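Local structure of aminoacyltransferase FemA (Staphylococcus aureus, 1LRZ) at residues Tyr226-Tyr231 with Ala315-Ile320; Pro202-Phe207 with Val236-Ala241; Phe323-Tyr328 with Trp347-Tyr352. The protein catalyses addition of the second and third glycines of the pentaglycine interpeptide bridge in staphylococcal peptidoglycan, using glycyl-tRNA as donor. All coordinates share one frame; numbering follows the deposited sequence.

Interaction 1: Tyr226-Tyr231 with Ala315-Ile320; sequences YNRLKY and AGFFFI
Arg228 and Leu229 bring helix 222-232 against Phe317 and Phe319 of strand 310-320, a helix-on-sheet contact in the large mixed sheet of this FemABX protein. The two segments run at 39° to each other, their axes 10.8 Å apart at the closest.

Arg228 can be followed outward. Its CB does the main touching: it lies near the plane of the Phe317 ring, at the edge, 3.8 Å from CZ of Phe317, and it also reaches the edge of the Phe319 ring, at 4.3 Å from CE2 of Phe319. CG, the next atom out, is 4.3 Å from CE2 of Phe317. The chain of Arg228 bends at chi2 (-61°). CD of Arg228 still lies 4.5 Å from CZ of Phe319, beyond which NE and the guanidinium leave the strand. The aliphatic root of the arginine thus packs on Phe317 and Phe319, while its charged end turns to a cation-pi contact with Phe224 of the same helix.

The two phenylalanines also meet each other, CZ of Phe319 lying in the plane of the Phe317 ring at its edge. Tyr225 meets Phe317 edge-to-face and Tyr232 packs on Phe319, extending the aromatic cluster. Beside Arg228, the branch point of Leu229 approaches the Phe317 ring obliquely, CG of Leu229 standing 4.3 Å from CE1 of Phe317.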
loop_
_atom_site.group_PDB
_atom_site.type_symbol
_atom_site.label_atom_id
_atom_site.label_comp_id
_atom_site.label_asym_id
_atom_site.label_seq_id
_atom_site.Cartn_x
_atom_site.Cartn_y
_atom_site.Cartn_z
ATOM N N TYR A 226 2.559 -11.082 -11.586
ATOM C CA TYR A 226 2.132 -11.069 -12.971
ATOM C C TYR A 226 0.602 -11.128 -13.063
ATOM O O TYR A 226 -0.018 -10.352 -13.801
ATOM C CB TYR A 226 2.752 -12.249 -13.724
ATOM C CG TYR A 226 2.233 -12.397 -15.136
ATOM C CD1 TYR A 226 2.758 -11.638 -16.177
ATOM C CD2 TYR A 226 1.198 -13.287 -15.428
ATOM C CE1 TYR A 226 2.264 -11.761 -17.479
ATOM C CE2 TYR A 226 0.696 -13.416 -16.723
ATOM C CZ TYR A 226 1.234 -12.649 -17.744
ATOM O OH TYR A 226 0.737 -12.757 -19.026
ATOM N N ASN A 227 -0.013 -12.035 -12.305
ATOM C CA ASN A 227 -1.467 -12.165 -12.363
ATOM C C ASN A 227 -2.205 -10.921 -11.880
ATOM O O ASN A 227 -3.267 -10.594 -12.406
ATOM C CB ASN A 227 -1.948 -13.395 -11.582
ATOM C CG ASN A 227 -1.615 -14.704 -12.294
ATOM O OD1 ASN A 227 -1.479 -14.735 -13.522
ATOM N ND2 ASN A 227 -1.500 -15.788 -11.530
ATOM N N ARG A 228 -1.646 -10.228 -10.891
ATOM C CA ARG A 228 -2.282 -9.017 -10.377
ATOM C C ARG A 228 -2.265 -7.960 -11.486
ATOM O O ARG A 228 -3.263 -7.287 -11.735
ATOM C CB ARG A 228 -1.539 -8.502 -9.138
ATOM C CG ARG A 228 -1.464 -9.496 -7.984
ATOM C CD ARG A 228 -2.839 -9.843 -7.502
ATOM N NE ARG A 228 -2.852 -10.782 -6.381
ATOM C CZ ARG A 228 -2.463 -12.052 -6.445
ATOM N NH1 ARG A 228 -2.001 -12.575 -7.577
ATOM N NH2 ARG A 228 -2.592 -12.822 -5.378
ATOM N N LEU A 229 -1.128 -7.813 -12.154
ATOM C CA LEU A 229 -1.034 -6.856 -13.250
ATOM C C LEU A 229 -2.089 -7.162 -14.300
ATOM O O LEU A 229 -2.826 -6.280 -14.734
ATOM C CB LEU A 229 0.338 -6.923 -13.919
ATOM C CG LEU A 229 1.503 -6.183 -13.267
ATOM C CD1 LEU A 229 2.731 -6.262 -14.201
ATOM C CD2 LEU A 229 1.122 -4.724 -13.046
ATOM N N LYS A 230 -2.156 -8.429 -14.695
ATOM C CA LYS A 230 -3.096 -8.871 -15.717
ATOM C C LYS A 230 -4.579 -8.690 -15.380
ATOM O O LYS A 230 -5.334 -8.161 -16.193
ATOM C CB LYS A 230 -2.829 -10.337 -16.051
ATOM C CG LYS A 230 -3.683 -10.901 -17.162
ATOM C CD LYS A 230 -3.379 -12.378 -17.348
ATOM C CE LYS A 230 -4.153 -12.981 -18.510
ATOM N NZ LYS A 230 -3.945 -14.464 -18.572
ATOM N N TYR A 231 -4.998 -9.119 -14.191
ATOM C CA TYR A 231 -6.408 -9.023 -13.830
ATOM C C TYR A 231 -6.880 -7.758 -13.120
ATOM O O TYR A 231 -8.054 -7.409 -13.213
ATOM C CB TYR A 231 -6.825 -10.261 -13.033
ATOM C CG TYR A 231 -6.636 -11.547 -13.819
ATOM C CD1 TYR A 231 -5.466 -12.295 -13.692
ATOM C CD2 TYR A 231 -7.593 -11.973 -14.746
ATOM C CE1 TYR A 231 -5.242 -13.431 -14.469
ATOM C CE2 TYR A 231 -7.378 -13.114 -15.539
ATOM C CZ TYR A 231 -6.194 -13.831 -15.393
ATOM O OH TYR A 231 -5.933 -14.925 -16.188
ATOM N N ALA A 315 11.387 0.647 -6.123
ATOM C CA ALA A 315 10.140 0.321 -6.806
ATOM C C ALA A 315 9.088 -0.121 -5.806
ATOM O O ALA A 315 9.411 -0.550 -4.688
ATOM C CB ALA A 315 10.369 -0.783 -7.845
ATOM N N GLY A 316 7.828 -0.008 -6.214
ATOM C CA GLY A 316 6.729 -0.403 -5.359
ATOM C C GLY A 316 5.607 -0.996 -6.183
ATOM O O GLY A 316 5.473 -0.712 -7.381
ATOM N N PHE A 317 4.802 -1.828 -5.534
ATOM C CA PHE A 317 3.657 -2.476 -6.172
ATOM C C PHE A 317 2.439 -1.900 -5.440
ATOM O O PHE A 317 2.267 -2.130 -4.240
ATOM C CB PHE A 317 3.735 -3.983 -5.957
ATOM C CG PHE A 317 2.963 -4.777 -6.960
ATOM C CD1 PHE A 317 3.494 -5.027 -8.223
ATOM C CD2 PHE A 317 1.717 -5.297 -6.640
ATOM C CE1 PHE A 317 2.794 -5.789 -9.152
ATOM C CE2 PHE A 317 1.009 -6.061 -7.569
ATOM C CZ PHE A 317 1.557 -6.306 -8.826
ATOM N N PHE A 318 1.601 -1.159 -6.159
ATOM C CA PHE A 318 0.452 -0.501 -5.550
ATOM C C PHE A 318 -0.919 -0.897 -6.075
ATOM O O PHE A 318 -1.114 -1.038 -7.282
ATOM C CB PHE A 318 0.560 1.017 -5.723
ATOM C CG PHE A 318 1.632 1.669 -4.894
ATOM C CD1 PHE A 318 2.971 1.571 -5.255
ATOM C CD2 PHE A 318 1.289 2.407 -3.756
ATOM C CE1 PHE A 318 3.965 2.195 -4.497
ATOM C CE2 PHE A 318 2.265 3.033 -2.990
ATOM C CZ PHE A 318 3.615 2.928 -3.361
ATOM N N PHE A 319 -1.874 -1.051 -5.158
ATOM C CA PHE A 319 -3.257 -1.341 -5.534
ATOM C C PHE A 319 -4.027 -0.025 -5.405
ATOM O O PHE A 319 -3.863 0.720 -4.424
ATOM C CB PHE A 319 -3.842 -2.424 -4.628
ATOM C CG PHE A 319 -3.166 -3.755 -4.791
ATOM C CD1 PHE A 319 -2.809 -4.514 -3.681
ATOM C CD2 PHE A 319 -2.837 -4.229 -6.061
ATOM C CE1 PHE A 319 -2.131 -5.727 -3.834
ATOM C CE2 PHE A 319 -2.160 -5.447 -6.222
ATOM C CZ PHE A 319 -1.806 -6.192 -5.107
ATOM N N ILE A 320 -4.856 0.270 -6.401
ATOM C CA ILE A 320 -5.593 1.520 -6.415
ATOM C C ILE A 320 -7.089 1.308 -6.562
ATOM O O ILE A 320 -7.561 0.765 -7.556
ATOM C CB ILE A 320 -5.103 2.438 -7.580
ATOM C CG1 ILE A 320 -3.601 2.724 -7.432
ATOM C CG2 ILE A 320 -5.891 3.739 -7.602
ATOM C CD1 ILE A 320 -2.724 1.618 -7.946
#

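Interaction 2: Pro202-Phe207 with Val236-Ala241; sequences PIFRSF and VLVPLA
Leu240 reaches from strand 236-244 to two residues of the short helix 201-207, and Val238, two residues earlier, reaches a third. Both point at the helix from the same face of the sheet; this is a helix laid on a sheet close to its edge strand 192-195.

Leu240 gives up the most area. With CG anti to the backbone N (chi1 164°), its fork extends toward the helix, and CD1 of Leu240 sits 3.8 Å from CE1 of Phe207 and 4.0 Å from CG2 of Ile203. The second methyl shares the isoleucine: CD2 of Leu240 is 4.1 Å from that same CG2 of Ile203.

Val238 meets Phe204 through one methyl. CG1 of Val238 rests 3.9 Å from CB of Phe204 and reaches on to the start of the ring, which it approaches obliquely. The rest of that ring continues inward to Phe317 and to Tyr225, which it meets edge-to-face.

Every touching atom across the segments is carbon, and no hydrogen bond joins them, so this contact probably depends on fit of shape and exclusion of water and not on directional bonds.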
loop_
_atom_site.group_PDB
_atom_site.type_symbol
_atom_site.label_atom_id
_atom_site.label_comp_id
_atom_site.label_asym_id
_atom_site.label_seq_id
_atom_site.Cartn_x
_atom_site.Cartn_y
_atom_site.Cartn_z
ATOM N N PRO A 202 10.341 -7.834 -14.124
ATOM C CA PRO A 202 11.557 -8.327 -13.465
ATOM C C PRO A 202 12.407 -7.228 -12.808
ATOM O O PRO A 202 13.168 -7.508 -11.875
ATOM C CB PRO A 202 12.295 -9.071 -14.584
ATOM C CG PRO A 202 11.733 -8.470 -15.855
ATOM C CD PRO A 202 10.274 -8.296 -15.521
ATOM N N ILE A 203 12.287 -5.990 -13.294
ATOM C CA ILE A 203 13.025 -4.881 -12.693
ATOM C C ILE A 203 12.502 -4.727 -11.267
ATOM O O ILE A 203 13.277 -4.590 -10.322
ATOM C CB ILE A 203 12.792 -3.536 -13.427
ATOM C CG1 ILE A 203 13.324 -3.608 -14.858
ATOM C CG2 ILE A 203 13.487 -2.407 -12.664
ATOM C CD1 ILE A 203 13.193 -2.297 -15.617
ATOM N N PHE A 204 11.178 -4.745 -11.122
ATOM C CA PHE A 204 10.548 -4.627 -9.806
ATOM C C PHE A 204 10.977 -5.811 -8.946
ATOM O O PHE A 204 11.318 -5.658 -7.771
ATOM C CB PHE A 204 9.018 -4.633 -9.941
ATOM C CG PHE A 204 8.302 -4.959 -8.659
ATOM C CD1 PHE A 204 8.218 -4.018 -7.631
ATOM C CD2 PHE A 204 7.749 -6.228 -8.462
ATOM C CE1 PHE A 204 7.599 -4.338 -6.417
ATOM C CE2 PHE A 204 7.127 -6.563 -7.253
ATOM C CZ PHE A 204 7.050 -5.615 -6.225
ATOM N N ARG A 205 10.957 -6.993 -9.551
ATOM C CA ARG A 205 11.333 -8.228 -8.873
ATOM C C ARG A 205 12.754 -8.196 -8.326
ATOM O O ARG A 205 13.038 -8.803 -7.294
ATOM C CB ARG A 205 11.185 -9.404 -9.836
ATOM C CG ARG A 205 9.757 -9.631 -10.307
ATOM C CD ARG A 205 9.179 -10.897 -9.700
ATOM N NE ARG A 205 9.271 -10.896 -8.246
ATOM C CZ ARG A 205 9.055 -11.963 -7.481
ATOM N NH1 ARG A 205 8.741 -13.127 -8.027
ATOM N NH2 ARG A 205 9.116 -11.868 -6.160
ATOM N N SER A 206 13.643 -7.483 -9.010
ATOM C CA SER A 206 15.031 -7.399 -8.568
ATOM C C SER A 206 15.147 -6.756 -7.186
ATOM O O SER A 206 16.090 -7.039 -6.450
ATOM C CB SER A 206 15.869 -6.596 -9.564
ATOM O OG SER A 206 15.588 -5.208 -9.451
ATOM N N PHE A 207 14.190 -5.898 -6.830
ATOM C CA PHE A 207 14.220 -5.230 -5.526
ATOM C C PHE A 207 13.668 -6.078 -4.387
ATOM O O PHE A 207 13.909 -5.781 -3.220
ATOM C CB PHE A 207 13.437 -3.917 -5.560
ATOM C CG PHE A 207 14.036 -2.878 -6.447
ATOM C CD1 PHE A 207 13.588 -2.720 -7.750
ATOM C CD2 PHE A 207 15.083 -2.079 -5.994
ATOM C CE1 PHE A 207 14.165 -1.772 -8.590
ATOM C CE2 PHE A 207 15.668 -1.127 -6.830
ATOM C CZ PHE A 207 15.212 -0.979 -8.134
ATOM N N VAL A 236 -3.869 -1.404 -10.418
ATOM C CA VAL A 236 -2.538 -1.721 -9.927
ATOM C C VAL A 236 -1.529 -0.870 -10.699
ATOM O O VAL A 236 -1.673 -0.663 -11.898
ATOM C CB VAL A 236 -2.201 -3.235 -10.081
ATOM C CG1 VAL A 236 -2.369 -3.681 -11.529
ATOM C CG2 VAL A 236 -0.773 -3.491 -9.616
ATOM N N LEU A 237 -0.521 -0.358 -9.999
ATOM C CA LEU A 237 0.518 0.447 -10.625
ATOM C C LEU A 237 1.834 0.022 -9.998
ATOM O O LEU A 237 1.879 -0.328 -8.812
ATOM C CB LEU A 237 0.273 1.947 -10.387
ATOM C CG LEU A 237 -0.823 2.610 -11.229
ATOM C CD1 LEU A 237 -0.993 4.070 -10.801
ATOM C CD2 LEU A 237 -0.446 2.508 -12.713
ATOM N N VAL A 238 2.896 0.051 -10.802
ATOM C CA VAL A 238 4.225 -0.362 -10.365
ATOM C C VAL A 238 5.227 0.765 -10.600
ATOM O O VAL A 238 6.014 0.727 -11.551
ATOM C CB VAL A 238 4.708 -1.616 -11.152
ATOM C CG1 VAL A 238 6.058 -2.105 -10.609
ATOM C CG2 VAL A 238 3.665 -2.730 -11.056
ATOM N N PRO A 239 5.202 1.796 -9.743
ATOM C CA PRO A 239 6.153 2.890 -9.942
ATOM C C PRO A 239 7.599 2.459 -9.696
ATOM O O PRO A 239 7.882 1.687 -8.781
ATOM C CB PRO A 239 5.686 3.943 -8.939
ATOM C CG PRO A 239 5.086 3.103 -7.816
ATOM C CD PRO A 239 4.323 2.049 -8.582
ATOM N N LEU A 240 8.498 2.956 -10.539
ATOM C CA LEU A 240 9.928 2.690 -10.438
ATOM C C LEU A 240 10.653 4.038 -10.388
ATOM O O LEU A 240 10.472 4.881 -11.275
ATOM C CB LEU A 240 10.444 1.905 -11.660
ATOM C CG LEU A 240 11.987 1.941 -11.783
ATOM C CD1 LEU A 240 12.602 1.022 -10.724
ATOM C CD2 LEU A 240 12.451 1.530 -13.185
ATOM N N ALA A 241 11.447 4.251 -9.343
ATOM C CA ALA A 241 12.230 5.474 -9.225
ATOM C C ALA A 241 13.526 5.090 -9.920
ATOM O O ALA A 241 14.044 3.979 -9.707
ATOM C CB ALA A 241 12.494 5.805 -7.752
#

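Interaction 3: Phe323-Tyr328 with Trp347-Tyr352; sequences FEVVYY and WEMINY
Val325 of strand 325-332 spreads its two methyls toward helix 341-355, one to Met349 and the other to Tyr352. The contact is the strand-to-helix half of a beta-alpha-beta unit whose second strand is 360-365.

The denser part lies around Met349, which is buried. The three torsions, all near -60°, curl its chain back and bring the terminal methyl to Tyr352, one turn on in the same helix: CE of Met349 is 3.9 Å from CB of Tyr352. From there the methyl faces the strand, with CE of Met349 4.4 Å from CG1 of Val325. CB of Met349 lies at much the same distance from that methyl, 4.5 Å from CG1 of Val325, so the valine branch meets both the root and the end of the methionine. Separations across the contact are loose van der Waals ones on both sides; the methionine side is denser because Met349 also touches Leu237, Pro239 and Phe318 of the adjoining strands.

The Tyr352 side is looser. Here a single ring atom takes part, CD2 of Tyr352 at 4.4 Å from CG2 of Val325, and the methyl comes at the ring obliquely. The tyrosine is partly exposed, and beyond CD2 its ring leads away from the valine and touches Leu237 of strand 236-244. No polar bond crosses between the segments.

Next to Val325, Glu324 serves a different region, forming a salt bridge with Arg360 and hydrogen bonds with Tyr110 and Asn362. On the helix, Ile350 turns to Tyr361 of strand 360-365, while Trp347 packs on helix 168-173. Helix 341-355 is thus set between the sheet, where strands 236-244, 310-320, 325-332 and 360-365 touch it, and helix 168-173.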
loop_
_atom_site.group_PDB
_atom_site.type_symbol
_atom_site.label_atom_id
_atom_site.label_comp_id
_atom_site.label_asym_id
_atom_site.label_seq_id
_atom_site.Cartn_x
_atom_site.Cartn_y
_atom_site.Cartn_z
ATOM N N PHE A 323 -11.531 3.540 -2.381
ATOM C CA PHE A 323 -11.369 3.706 -0.941
ATOM C C PHE A 323 -9.955 4.072 -0.496
ATOM O O PHE A 323 -9.774 4.811 0.469
ATOM C CB PHE A 323 -11.790 2.425 -0.217
ATOM C CG PHE A 323 -11.579 2.470 1.275
ATOM C CD1 PHE A 323 -12.164 3.475 2.041
ATOM C CD2 PHE A 323 -10.832 1.482 1.918
ATOM C CE1 PHE A 323 -12.011 3.495 3.435
ATOM C CE2 PHE A 323 -10.672 1.490 3.307
ATOM C CZ PHE A 323 -11.263 2.498 4.066
ATOM N N GLU A 324 -8.949 3.561 -1.195
ATOM C CA GLU A 324 -7.577 3.837 -0.778
ATOM C C GLU A 324 -6.538 3.384 -1.787
ATOM O O GLU A 324 -6.811 2.581 -2.692
ATOM C CB GLU A 324 -7.297 3.096 0.533
ATOM C CG GLU A 324 -7.493 1.569 0.362
ATOM C CD GLU A 324 -7.214 0.740 1.619
ATOM O OE1 GLU A 324 -7.589 -0.453 1.620
ATOM O OE2 GLU A 324 -6.621 1.259 2.592
ATOM N N VAL A 325 -5.332 3.908 -1.608
ATOM C CA VAL A 325 -4.192 3.512 -2.408
ATOM C C VAL A 325 -3.420 2.646 -1.401
ATOM O O VAL A 325 -3.257 3.038 -0.237
ATOM C CB VAL A 325 -3.334 4.722 -2.827
ATOM C CG1 VAL A 325 -1.971 4.248 -3.328
ATOM C CG2 VAL A 325 -4.049 5.490 -3.939
ATOM N N VAL A 326 -2.978 1.466 -1.829
ATOM C CA VAL A 326 -2.255 0.573 -0.941
ATOM C C VAL A 326 -0.836 0.312 -1.409
ATOM O O VAL A 326 -0.623 -0.082 -2.556
ATOM C CB VAL A 326 -2.955 -0.810 -0.828
ATOM C CG1 VAL A 326 -2.094 -1.765 0.017
ATOM C CG2 VAL A 326 -4.338 -0.661 -0.195
ATOM N N TYR A 327 0.126 0.555 -0.526
ATOM C CA TYR A 327 1.530 0.263 -0.808
ATOM C C TYR A 327 1.662 -1.208 -0.367
ATOM O O TYR A 327 1.885 -1.502 0.810
ATOM C CB TYR A 327 2.435 1.151 0.041
ATOM C CG TYR A 327 3.889 0.749 0.024
ATOM C CD1 TYR A 327 4.543 0.464 -1.176
ATOM C CD2 TYR A 327 4.627 0.689 1.207
ATOM C CE1 TYR A 327 5.895 0.132 -1.200
ATOM C CE2 TYR A 327 5.985 0.359 1.195
ATOM C CZ TYR A 327 6.610 0.080 -0.010
ATOM O OH TYR A 327 7.946 -0.255 -0.024
ATOM N N TYR A 328 1.499 -2.124 -1.316
ATOM C CA TYR A 328 1.534 -3.545 -1.010
ATOM C C TYR A 328 2.917 -4.145 -0.777
ATOM O O TYR A 328 3.135 -4.859 0.201
ATOM C CB TYR A 328 0.825 -4.330 -2.111
ATOM C CG TYR A 328 0.699 -5.798 -1.789
ATOM C CD1 TYR A 328 -0.165 -6.237 -0.784
ATOM C CD2 TYR A 328 1.490 -6.744 -2.440
ATOM C CE1 TYR A 328 -0.235 -7.590 -0.426
ATOM C CE2 TYR A 328 1.432 -8.101 -2.093
ATOM C CZ TYR A 328 0.566 -8.513 -1.084
ATOM O OH TYR A 328 0.521 -9.844 -0.731
ATOM N N TRP A 347 6.196 9.501 -2.661
ATOM C CA TRP A 347 5.635 10.804 -2.999
ATOM C C TRP A 347 4.763 10.752 -4.250
ATOM O O TRP A 347 3.735 11.432 -4.329
ATOM C CB TRP A 347 6.743 11.840 -3.180
ATOM C CG TRP A 347 6.228 13.251 -3.259
ATOM C CD1 TRP A 347 6.472 14.157 -4.253
ATOM C CD2 TRP A 347 5.409 13.928 -2.291
ATOM N NE1 TRP A 347 5.853 15.349 -3.968
ATOM C CE2 TRP A 347 5.191 15.237 -2.778
ATOM C CE3 TRP A 347 4.825 13.549 -1.076
ATOM C CZ2 TRP A 347 4.431 16.182 -2.072
ATOM C CZ3 TRP A 347 4.070 14.486 -0.375
ATOM C CH2 TRP A 347 3.873 15.787 -0.883
ATOM N N GLU A 348 5.171 9.949 -5.229
ATOM C CA GLU A 348 4.397 9.828 -6.462
ATOM C C GLU A 348 2.997 9.284 -6.175
ATOM O O GLU A 348 2.007 9.809 -6.675
ATOM C CB GLU A 348 5.110 8.896 -7.458
ATOM C CG GLU A 348 4.308 8.548 -8.732
ATOM C CD GLU A 348 4.281 9.676 -9.759
ATOM O OE1 GLU A 348 5.347 10.284 -10.009
ATOM O OE2 GLU A 348 3.200 9.951 -10.334
ATOM N N MET A 349 2.916 8.243 -5.358
ATOM C CA MET A 349 1.625 7.630 -5.081
ATOM C C MET A 349 0.755 8.393 -4.084
ATOM O O MET A 349 -0.471 8.342 -4.165
ATOM C CB MET A 349 1.836 6.171 -4.682
ATOM C CG MET A 349 2.502 5.347 -5.824
ATOM S SD MET A 349 1.693 5.494 -7.479
ATOM C CE MET A 349 0.124 5.027 -7.067
ATOM N N ILE A 350 1.375 9.103 -3.145
ATOM C CA ILE A 350 0.605 9.917 -2.212
ATOM C C ILE A 350 -0.051 11.012 -3.071
ATOM O O ILE A 350 -1.222 11.357 -2.875
ATOM C CB ILE A 350 1.518 10.588 -1.158
ATOM C CG1 ILE A 350 1.949 9.551 -0.117
ATOM C CG2 ILE A 350 0.807 11.772 -0.527
ATOM C CD1 ILE A 350 2.963 10.073 0.885
ATOM N N ASN A 351 0.709 11.548 -4.031
ATOM C CA ASN A 351 0.174 12.588 -4.911
ATOM C C ASN A 351 -0.888 12.042 -5.847
ATOM O O ASN A 351 -1.839 12.754 -6.197
ATOM C CB ASN A 351 1.298 13.261 -5.702
ATOM C CG ASN A 351 1.847 14.478 -4.973
ATOM O OD1 ASN A 351 1.184 15.516 -4.905
ATOM N ND2 ASN A 351 3.043 14.347 -4.391
ATOM N N TYR A 352 -0.727 10.781 -6.255
ATOM C CA TYR A 352 -1.713 10.149 -7.116
ATOM C C TYR A 352 -3.057 10.234 -6.374
ATOM O O TYR A 352 -4.056 10.707 -6.920
ATOM C CB TYR A 352 -1.350 8.683 -7.354
ATOM C CG TYR A 352 -2.350 7.942 -8.223
ATOM C CD1 TYR A 352 -2.033 7.582 -9.538
ATOM C CD2 TYR A 352 -3.623 7.611 -7.733
ATOM C CE1 TYR A 352 -2.959 6.904 -10.347
ATOM C CE2 TYR A 352 -4.555 6.939 -8.528
ATOM C CZ TYR A 352 -4.215 6.590 -9.832
ATOM O OH TYR A 352 -5.128 5.936 -10.622
#

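The contacts rest on one nine-strand mixed sheet, in which strands 236-244, 310-320 and 325-332 lie side by side. Interactions 1 and 2, with centres about 9 Å apart, bring helices 222-232 and 201-207 to one face; interaction 3, about 13 Å from the first and 15 Å from the second, brings helix 341-355 to the other. Backbone bonds tie them: Phe318 N to Leu237 O, Val326 N to Phe319 O. Leu237 touches Met349 and Tyr352, joining interactions 2 and 3. Along the chain, interactions 1 and 2 interleave, with helices 245-272 and 277-307 between their strands, while interaction 3 follows both. Strands 236-244 and 310-320 carry helices on both faces, and helix 341-355 also meets 325-332.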